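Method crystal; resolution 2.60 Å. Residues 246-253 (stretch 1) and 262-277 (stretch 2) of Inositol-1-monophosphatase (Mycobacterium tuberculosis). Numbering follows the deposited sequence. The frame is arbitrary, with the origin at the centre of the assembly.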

# COMPACT_ATOMS: atom_id res chain seq x y z
N ALA A 246 9.41 15.94 11.74
CA ALA A 246 9.85 14.62 12.15
C ALA A 246 11.34 14.48 11.85
O ALA A 246 11.91 13.40 12.02
CB ALA A 246 9.02 13.52 11.41
N GLY A 247 11.96 15.58 11.40
CA GLY A 247 13.40 15.64 11.12
C GLY A 247 13.77 15.36 9.67
O GLY A 247 14.94 15.35 9.31
N ALA A 248 12.77 15.12 8.82
CA ALA A 248 13.05 14.81 7.42
C ALA A 248 13.50 16.04 6.65
O ALA A 248 13.14 17.16 6.97
CB ALA A 248 11.85 14.17 6.75
N ARG A 249 14.30 15.80 5.63
CA ARG A 249 14.65 16.80 4.66
C ARG A 249 13.50 16.89 3.66
O ARG A 249 13.09 15.88 3.08
CB ARG A 249 15.94 16.37 3.97
CG ARG A 249 16.64 17.46 3.24
CD ARG A 249 17.50 18.31 4.15
NE ARG A 249 18.41 19.09 3.32
CZ ARG A 249 19.52 18.64 2.75
NH1 ARG A 249 19.90 17.38 2.92
NH2 ARG A 249 20.28 19.47 2.02
N VAL A 250 12.94 18.08 3.47
CA VAL A 250 11.80 18.22 2.59
C VAL A 250 11.95 19.42 1.71
O VAL A 250 12.19 20.51 2.21
CB VAL A 250 10.50 18.39 3.39
CG1 VAL A 250 9.31 18.44 2.44
CG2 VAL A 250 10.33 17.27 4.38
N LEU A 251 11.82 19.24 0.40
CA LEU A 251 11.82 20.38 -0.51
C LEU A 251 10.69 20.31 -1.51
O LEU A 251 10.41 19.27 -2.08
CB LEU A 251 13.18 20.57 -1.19
CG LEU A 251 13.86 19.43 -1.91
CD1 LEU A 251 13.49 19.46 -3.39
CD2 LEU A 251 15.39 19.57 -1.74
N LEU A 252 10.06 21.47 -1.71
CA LEU A 252 8.92 21.63 -2.62
C LEU A 252 9.27 22.56 -3.78
O LEU A 252 9.14 23.78 -3.67
CB LEU A 252 7.74 22.20 -1.86
CG LEU A 252 7.12 21.34 -0.77
CD1 LEU A 252 5.98 22.09 -0.14
CD2 LEU A 252 6.63 19.99 -1.35
N SER A 253 9.74 21.98 -4.88
CA SER A 253 10.13 22.72 -6.07
C SER A 253 8.91 22.91 -6.97
O SER A 253 8.14 23.85 -6.80
CB SER A 253 11.24 21.94 -6.80
OG SER A 253 11.78 22.67 -7.89
N LEU A 262 3.39 20.63 -7.84
CA LEU A 262 4.73 20.81 -7.29
C LEU A 262 5.58 19.55 -7.39
O LEU A 262 5.07 18.45 -7.58
CB LEU A 262 4.67 21.24 -5.82
CG LEU A 262 3.86 22.48 -5.48
CD1 LEU A 262 4.02 22.80 -4.01
CD2 LEU A 262 4.29 23.68 -6.29
N VAL A 263 6.89 19.73 -7.27
CA VAL A 263 7.83 18.63 -7.16
C VAL A 263 8.18 18.51 -5.70
O VAL A 263 8.63 19.47 -5.09
CB VAL A 263 9.09 18.89 -7.97
CG1 VAL A 263 10.10 17.77 -7.75
CG2 VAL A 263 8.74 19.03 -9.43
N VAL A 264 7.95 17.31 -5.15
CA VAL A 264 8.14 17.06 -3.74
C VAL A 264 9.21 16.01 -3.54
O VAL A 264 9.14 14.93 -4.17
CB VAL A 264 6.85 16.53 -3.07
CG1 VAL A 264 7.05 16.39 -1.56
CG2 VAL A 264 5.66 17.42 -3.41
N VAL A 265 10.19 16.35 -2.70
CA VAL A 265 11.17 15.38 -2.22
C VAL A 265 11.19 15.42 -0.69
O VAL A 265 11.28 16.49 -0.09
CB VAL A 265 12.55 15.61 -2.80
CG1 VAL A 265 13.52 14.54 -2.30
CG2 VAL A 265 12.50 15.59 -4.32
N ALA A 266 11.04 14.26 -0.07
CA ALA A 266 11.08 14.14 1.38
C ALA A 266 11.91 12.92 1.74
O ALA A 266 11.65 11.84 1.26
CB ALA A 266 9.69 14.03 1.94
N ALA A 267 12.93 13.08 2.57
CA ALA A 267 13.84 11.98 2.85
C ALA A 267 14.44 12.09 4.24
O ALA A 267 14.61 13.19 4.77
CB ALA A 267 14.96 11.99 1.82
N ALA A 268 14.77 10.94 4.83
CA ALA A 268 15.56 10.94 6.03
C ALA A 268 16.86 11.72 5.74
O ALA A 268 17.41 11.62 4.65
CB ALA A 268 15.86 9.54 6.47
N PRO A 269 17.33 12.51 6.72
CA PRO A 269 18.42 13.48 6.50
C PRO A 269 19.74 12.85 6.06
O PRO A 269 20.49 13.44 5.27
CB PRO A 269 18.58 14.12 7.88
CG PRO A 269 18.02 13.13 8.82
CD PRO A 269 16.86 12.54 8.11
N GLY A 270 20.01 11.65 6.58
CA GLY A 270 21.24 10.95 6.28
C GLY A 270 21.36 10.54 4.83
O GLY A 270 22.44 10.12 4.39
N ILE A 271 20.27 10.69 4.07
CA ILE A 271 20.19 10.16 2.72
C ILE A 271 19.65 11.15 1.69
O ILE A 271 19.60 10.86 0.50
CB ILE A 271 19.34 8.86 2.78
CG1 ILE A 271 20.10 7.72 2.10
CG2 ILE A 271 17.88 9.05 2.26
CD1 ILE A 271 19.77 6.37 2.71
N ALA A 272 19.32 12.35 2.14
CA ALA A 272 18.71 13.37 1.30
C ALA A 272 19.61 13.82 0.16
O ALA A 272 19.18 13.81 -0.99
CB ALA A 272 18.30 14.55 2.13
N ASP A 273 20.86 14.22 0.47
CA ASP A 273 21.80 14.66 -0.55
C ASP A 273 22.01 13.58 -1.59
O ASP A 273 21.86 13.83 -2.78
CB ASP A 273 23.15 15.01 0.06
CG ASP A 273 23.07 16.16 1.04
OD1 ASP A 273 22.12 16.97 0.92
OD2 ASP A 273 23.95 16.25 1.93
N GLU A 274 22.35 12.38 -1.13
CA GLU A 274 22.60 11.29 -2.05
C GLU A 274 21.41 11.04 -2.98
O GLU A 274 21.59 10.68 -4.14
CB GLU A 274 22.99 10.03 -1.27
CG GLU A 274 23.34 8.84 -2.18
CD GLU A 274 23.88 7.63 -1.40
OE1 GLU A 274 23.80 7.65 -0.15
OE2 GLU A 274 24.35 6.66 -2.05
N LEU A 275 20.19 11.23 -2.48
CA LEU A 275 18.98 11.01 -3.29
C LEU A 275 18.73 12.15 -4.28
O LEU A 275 18.36 11.92 -5.45
CB LEU A 275 17.75 10.84 -2.39
CG LEU A 275 16.36 10.86 -3.04
CD1 LEU A 275 16.06 9.63 -3.89
CD2 LEU A 275 15.33 11.02 -1.94
N LEU A 276 18.92 13.39 -3.81
CA LEU A 276 18.78 14.57 -4.67
C LEU A 276 19.75 14.54 -5.86
O LEU A 276 19.37 14.88 -6.99
CB LEU A 276 18.99 15.86 -3.87
CG LEU A 276 17.79 16.28 -3.01
CD1 LEU A 276 18.14 17.36 -2.00
CD2 LEU A 276 16.66 16.75 -3.90
N ALA A 277 20.99 14.11 -5.60
CA ALA A 277 22.00 13.96 -6.64
C ALA A 277 21.53 12.98 -7.72
O ALA A 277 21.49 13.33 -8.91
CB ALA A 277 23.32 13.49 -6.03

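Stretch 2 enters the contact as a strand, 262-267, whose axis runs at 178° to that of strand 249-252 with a closest approach of 4.7 Å: an antiparallel pair. At its start, Leu 262 points its CA-to-CB bond toward the partner, and its CD1 lies 4.3 Å from Leu 252 CB, a loose apolar contact. Val 263 accepts a hydrogen bond through its backbone, Ser 253 N to Val 263 O at 2.8 Å, although the N-H...O angle of 137° is well short of linear.

Val 264 faces Leu 252 in a non-hydrogen-bonded pair, and their closest atoms are side-chain methyls: Val 264 CG2 to Leu 252 CD2 is 3.4 Å, tight for two methyls. Val 265 forms the straightest pairing, with Leu 251 N to Val 265 O at 2.8 Å (161°) and Val 265 N to Leu 251 O at 3.0 Å (171°). Ala 266 again sits at a non-hydrogen-bonded position, where the CA atoms of Ala 266 and Val 250 approach to 4.3 Å; Ala 266 CA also makes a CA-H...O contact with Arg 249 O at 3.2 Å. Ala 267 closes the ladder reciprocally: Arg 249 N to Ala 267 O is 2.8 Å and Ala 267 N to Arg 249 O is 2.9 Å.

Beyond the strand, Pro 269 CD packs 3.6 Å from Gly 247 O. Ile 271 occupies the N-cap position, and helix 272-277 then crosses the face carrying Arg 249 and Leu 251, its axis 10.2 Å from the strand's at closest. Side chains span that gap. Ala 272 CB is 3.3 Å from Arg 249 NH1; Asp 273 OD1 lies near the guanidinium plane, at its edge, and forms a salt bridge with the same NH1 at 3.0 Å. One turn after Ala 272, Leu 276 CD1 meets Leu 251 CD2 at 3.5 Å.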